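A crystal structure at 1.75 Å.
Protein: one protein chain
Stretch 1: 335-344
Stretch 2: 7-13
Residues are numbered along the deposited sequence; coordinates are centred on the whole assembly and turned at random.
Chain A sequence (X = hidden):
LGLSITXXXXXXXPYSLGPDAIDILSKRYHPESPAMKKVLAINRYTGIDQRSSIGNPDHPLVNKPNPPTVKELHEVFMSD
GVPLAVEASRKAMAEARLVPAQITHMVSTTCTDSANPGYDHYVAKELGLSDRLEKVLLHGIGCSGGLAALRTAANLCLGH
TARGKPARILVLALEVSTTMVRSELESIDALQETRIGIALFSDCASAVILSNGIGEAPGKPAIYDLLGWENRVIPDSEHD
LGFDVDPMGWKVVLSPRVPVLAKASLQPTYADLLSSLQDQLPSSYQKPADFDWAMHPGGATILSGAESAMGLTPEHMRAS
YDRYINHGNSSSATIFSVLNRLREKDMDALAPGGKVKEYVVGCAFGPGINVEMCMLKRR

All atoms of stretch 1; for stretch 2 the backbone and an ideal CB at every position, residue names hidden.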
# COMPACT_ATOMS: atom_id res chain seq x y z
N ILE A 335 10.55 0.03 14.67
CA ILE A 335 11.90 0.40 14.23
C ILE A 335 12.19 1.89 14.42
O ILE A 335 13.29 2.24 14.85
CB ILE A 335 12.27 -0.11 12.80
CG1 ILE A 335 13.77 0.06 12.51
CG2 ILE A 335 11.44 0.59 11.72
CD1 ILE A 335 14.69 -0.59 13.55
N PHE A 336 11.22 2.76 14.11
CA PHE A 336 11.45 4.20 14.32
C PHE A 336 11.50 4.52 15.81
O PHE A 336 12.20 5.45 16.23
CB PHE A 336 10.40 5.07 13.61
CG PHE A 336 10.39 4.94 12.09
CD1 PHE A 336 11.50 4.48 11.39
CD2 PHE A 336 9.26 5.33 11.37
CE1 PHE A 336 11.47 4.37 9.99
CE2 PHE A 336 9.22 5.23 9.98
CZ PHE A 336 10.33 4.75 9.29
N SER A 337 10.77 3.75 16.60
CA SER A 337 10.81 3.85 18.06
C SER A 337 12.20 3.51 18.58
O SER A 337 12.73 4.22 19.44
CB SER A 337 9.75 2.94 18.69
OG SER A 337 9.70 3.13 20.09
N VAL A 338 12.79 2.44 18.05
CA VAL A 338 14.19 2.08 18.32
C VAL A 338 15.17 3.20 17.92
O VAL A 338 16.02 3.60 18.73
CB VAL A 338 14.56 0.73 17.64
CG1 VAL A 338 16.05 0.43 17.77
CG2 VAL A 338 13.72 -0.41 18.24
N LEU A 339 15.05 3.72 16.70
CA LEU A 339 15.93 4.81 16.26
C LEU A 339 15.79 6.10 17.08
O LEU A 339 16.79 6.81 17.31
CB LEU A 339 15.73 5.10 14.77
CG LEU A 339 16.26 4.03 13.82
CD1 LEU A 339 15.72 4.31 12.43
CD2 LEU A 339 17.79 4.01 13.81
N ASN A 340 14.56 6.40 17.52
CA ASN A 340 14.31 7.53 18.39
C ASN A 340 14.97 7.32 19.75
O ASN A 340 15.65 8.21 20.28
CB ASN A 340 12.80 7.75 18.55
CG ASN A 340 12.47 9.04 19.29
OD1 ASN A 340 13.04 10.10 19.01
ND2 ASN A 340 11.54 8.96 20.23
N ARG A 341 14.79 6.13 20.31
CA ARG A 341 15.33 5.83 21.64
C ARG A 341 16.86 5.77 21.62
O ARG A 341 17.51 6.18 22.59
CB ARG A 341 14.74 4.52 22.16
CG ARG A 341 15.20 4.10 23.56
CD ARG A 341 14.51 4.88 24.67
NE ARG A 341 14.78 4.28 25.97
CZ ARG A 341 15.32 4.91 27.01
NH1 ARG A 341 15.64 6.19 26.93
NH2 ARG A 341 15.52 4.25 28.14
N LEU A 342 17.44 5.27 20.53
CA LEU A 342 18.89 5.10 20.42
C LEU A 342 19.65 6.40 20.68
O LEU A 342 20.73 6.38 21.27
CB LEU A 342 19.27 4.53 19.05
CG LEU A 342 20.75 4.21 18.77
CD1 LEU A 342 21.29 3.15 19.70
CD2 LEU A 342 20.94 3.80 17.32
N ARG A 343 19.09 7.52 20.23
CA ARG A 343 19.79 8.79 20.33
C ARG A 343 19.54 9.54 21.64
O ARG A 343 19.95 10.70 21.78
CB ARG A 343 19.54 9.68 19.09
CG ARG A 343 18.06 9.89 18.71
CD ARG A 343 17.31 10.77 19.70
NE ARG A 343 15.96 11.09 19.25
CZ ARG A 343 15.63 12.14 18.49
NH1 ARG A 343 16.57 12.99 18.07
NH2 ARG A 343 14.37 12.34 18.14
N GLU A 344 18.88 8.89 22.60
CA GLU A 344 18.62 9.49 23.91
C GLU A 344 19.80 9.25 24.86
O GLU A 344 20.52 8.26 24.71
CB GLU A 344 17.31 8.96 24.50
CG GLU A 344 16.09 9.33 23.64
CD GLU A 344 14.76 8.94 24.25
OE1 GLU A 344 14.73 8.23 25.28
OE2 GLU A 344 13.72 9.34 23.68
N UNK A 7 13.87 14.66 11.75
CA UNK A 7 13.05 14.57 12.95
C UNK A 7 12.52 13.17 13.14
O UNK A 7 12.38 12.42 12.17
CB UNK A 7 11.89 15.57 12.89
N UNK A 8 12.24 12.81 14.39
CA UNK A 8 11.60 11.54 14.72
C UNK A 8 10.57 11.80 15.79
O UNK A 8 10.76 12.67 16.65
CB UNK A 8 12.62 10.49 15.18
N UNK A 9 9.47 11.05 15.75
CA UNK A 9 8.43 11.13 16.77
C UNK A 9 7.83 9.77 17.02
O UNK A 9 7.69 8.95 16.10
CB UNK A 9 7.34 12.12 16.36
N UNK A 10 7.46 9.53 18.27
CA UNK A 10 6.89 8.25 18.67
C UNK A 10 5.76 8.53 19.63
O UNK A 10 5.87 9.40 20.50
CB UNK A 10 7.94 7.33 19.30
N UNK A 11 4.65 7.81 19.47
CA UNK A 11 3.54 7.93 20.40
C UNK A 11 2.95 6.56 20.70
O UNK A 11 2.25 5.97 19.87
CB UNK A 11 2.47 8.86 19.84
N UNK A 12 3.25 6.07 21.89
CA UNK A 12 2.61 4.87 22.40
C UNK A 12 1.26 5.25 23.00
O UNK A 12 1.09 6.39 23.45
CB UNK A 12 3.49 4.17 23.43
N UNK A 13 0.30 4.32 23.00
CA UNK A 13 -0.99 4.55 23.64
C UNK A 13 -0.88 4.59 25.17
O UNK A 13 0.21 4.34 25.71
CB UNK A 13 -1.98 3.46 23.22

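Strand 7-11 crosses helix 335-342 at 115° between N-to-C directions, with the axes 8.0 Å apart at closest approach. That spacing leaves room for side chains of moderate size, and the alternation of the strand decides which positions can supply them.

Position 7 sends its CA-to-CB bond away from the helix, and its ideal CB has nothing of stretch 1 within 5.5 Å. With extended angles of -159/153, the visible atoms allow almost any residue that tolerates a strand. It is Gly7, which makes no contact here.

Position 8 is different. Its CA-to-CB bond points toward the helix, and the ideal CB lies 3.9 Å from Asn340 OD1 and 3.9 Å from Arg343 NH2. Those two atoms are already joined, Arg343 NH2 donating to Asn340 OD1 at 2.7 Å, so the polar pair needs no partner from the strand. Beyond it lies the helix surface formed by Phe336 O, Leu339 CB and the backbone of Asn340. A polar side chain could be imagined beside the Asn-Arg pair, but a branched or flexible aliphatic one (Leu, Ile, Met) would suit the helix surface better. The residue is Leu8, and it gives up more area to the contact than any other in either stretch. Its CD2 packs 3.9 Å from Leu339 CB and 3.7 Å from Asn340 N, an amide already bonded to Phe336 O within the helix. Its CD1 lies over one face of the Arg343 guanidinium, 3.7 Å from Arg343 NH2. For Leu8, chi1 is m, while chi2, at 92°, sits between wells.

Position 9 turns away again, with open space around its ideal CB as far as stretch 1 is concerned. Nothing visible dictates a choice; the residue is Gly9.

Position 10 returns to the helix, its CA 5.9 Å from Ser337 CA. The ideal CB is 4.1 Å from Asn340 ND2 and 4.6 Å from Ser337 OG, so a small polar residue such as Thr or Ser is plausible. The angles of -139/138 also favour a beta-branched side chain, and Val or Ile would fill the short gap. Val10 does so with chi1 t: its CG2 reaches 3.7 Å from Ser337 CA and 3.5 Å from Asn340 ND2, while CG1 stands 3.7 Å from Ser337 OG.

Position 11 is out of reach, and stretch 1 sets no rule for it. Gln11 occupies it and has its OE1 hydrogen-bonded elsewhere in the structure.

Position 12 has left the strand, and its CB points sideways with no helix atom near it. Only a long side chain could return to Ser337 OG, the available polar group; Tyr, Lys or Arg might span the distance. Tyr12 carries its hydroxyl there, and Tyr12 OH and Ser337 OG form a 2.8 Å hydrogen bond, the only one between the two stretches.

Position 13 is again out of reach. Its phi of -70° is compatible with proline among many others, and Pro13 is what is found.

Stretch 2 (7-13) GLGVQYP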
# COMPACT_ATOMS: atom_id res chain seq x y z
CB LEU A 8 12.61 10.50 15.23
CG LEU A 8 13.82 10.11 14.38
CD1 LEU A 8 15.04 10.99 14.71
CD2 LEU A 8 14.16 8.64 14.59
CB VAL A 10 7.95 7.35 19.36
CG1 VAL A 10 7.34 6.02 19.81
CG2 VAL A 10 9.14 7.11 18.42
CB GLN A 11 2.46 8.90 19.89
CG GLN A 11 1.32 9.13 20.88
CD GLN A 11 1.76 9.89 22.12
OE1 GLN A 11 2.67 10.72 22.08
NE2 GLN A 11 1.11 9.60 23.24
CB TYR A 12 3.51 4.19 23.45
CG TYR A 12 4.69 3.43 22.86
CD1 TYR A 12 4.51 2.17 22.29
CD2 TYR A 12 5.98 3.97 22.89
CE1 TYR A 12 5.60 1.46 21.75
CE2 TYR A 12 7.07 3.27 22.35
CZ TYR A 12 6.87 2.02 21.78
OH TYR A 12 7.94 1.32 21.24
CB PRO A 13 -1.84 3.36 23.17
CG PRO A 13 -0.84 2.30 22.83
CD PRO A 13 0.37 2.99 22.35
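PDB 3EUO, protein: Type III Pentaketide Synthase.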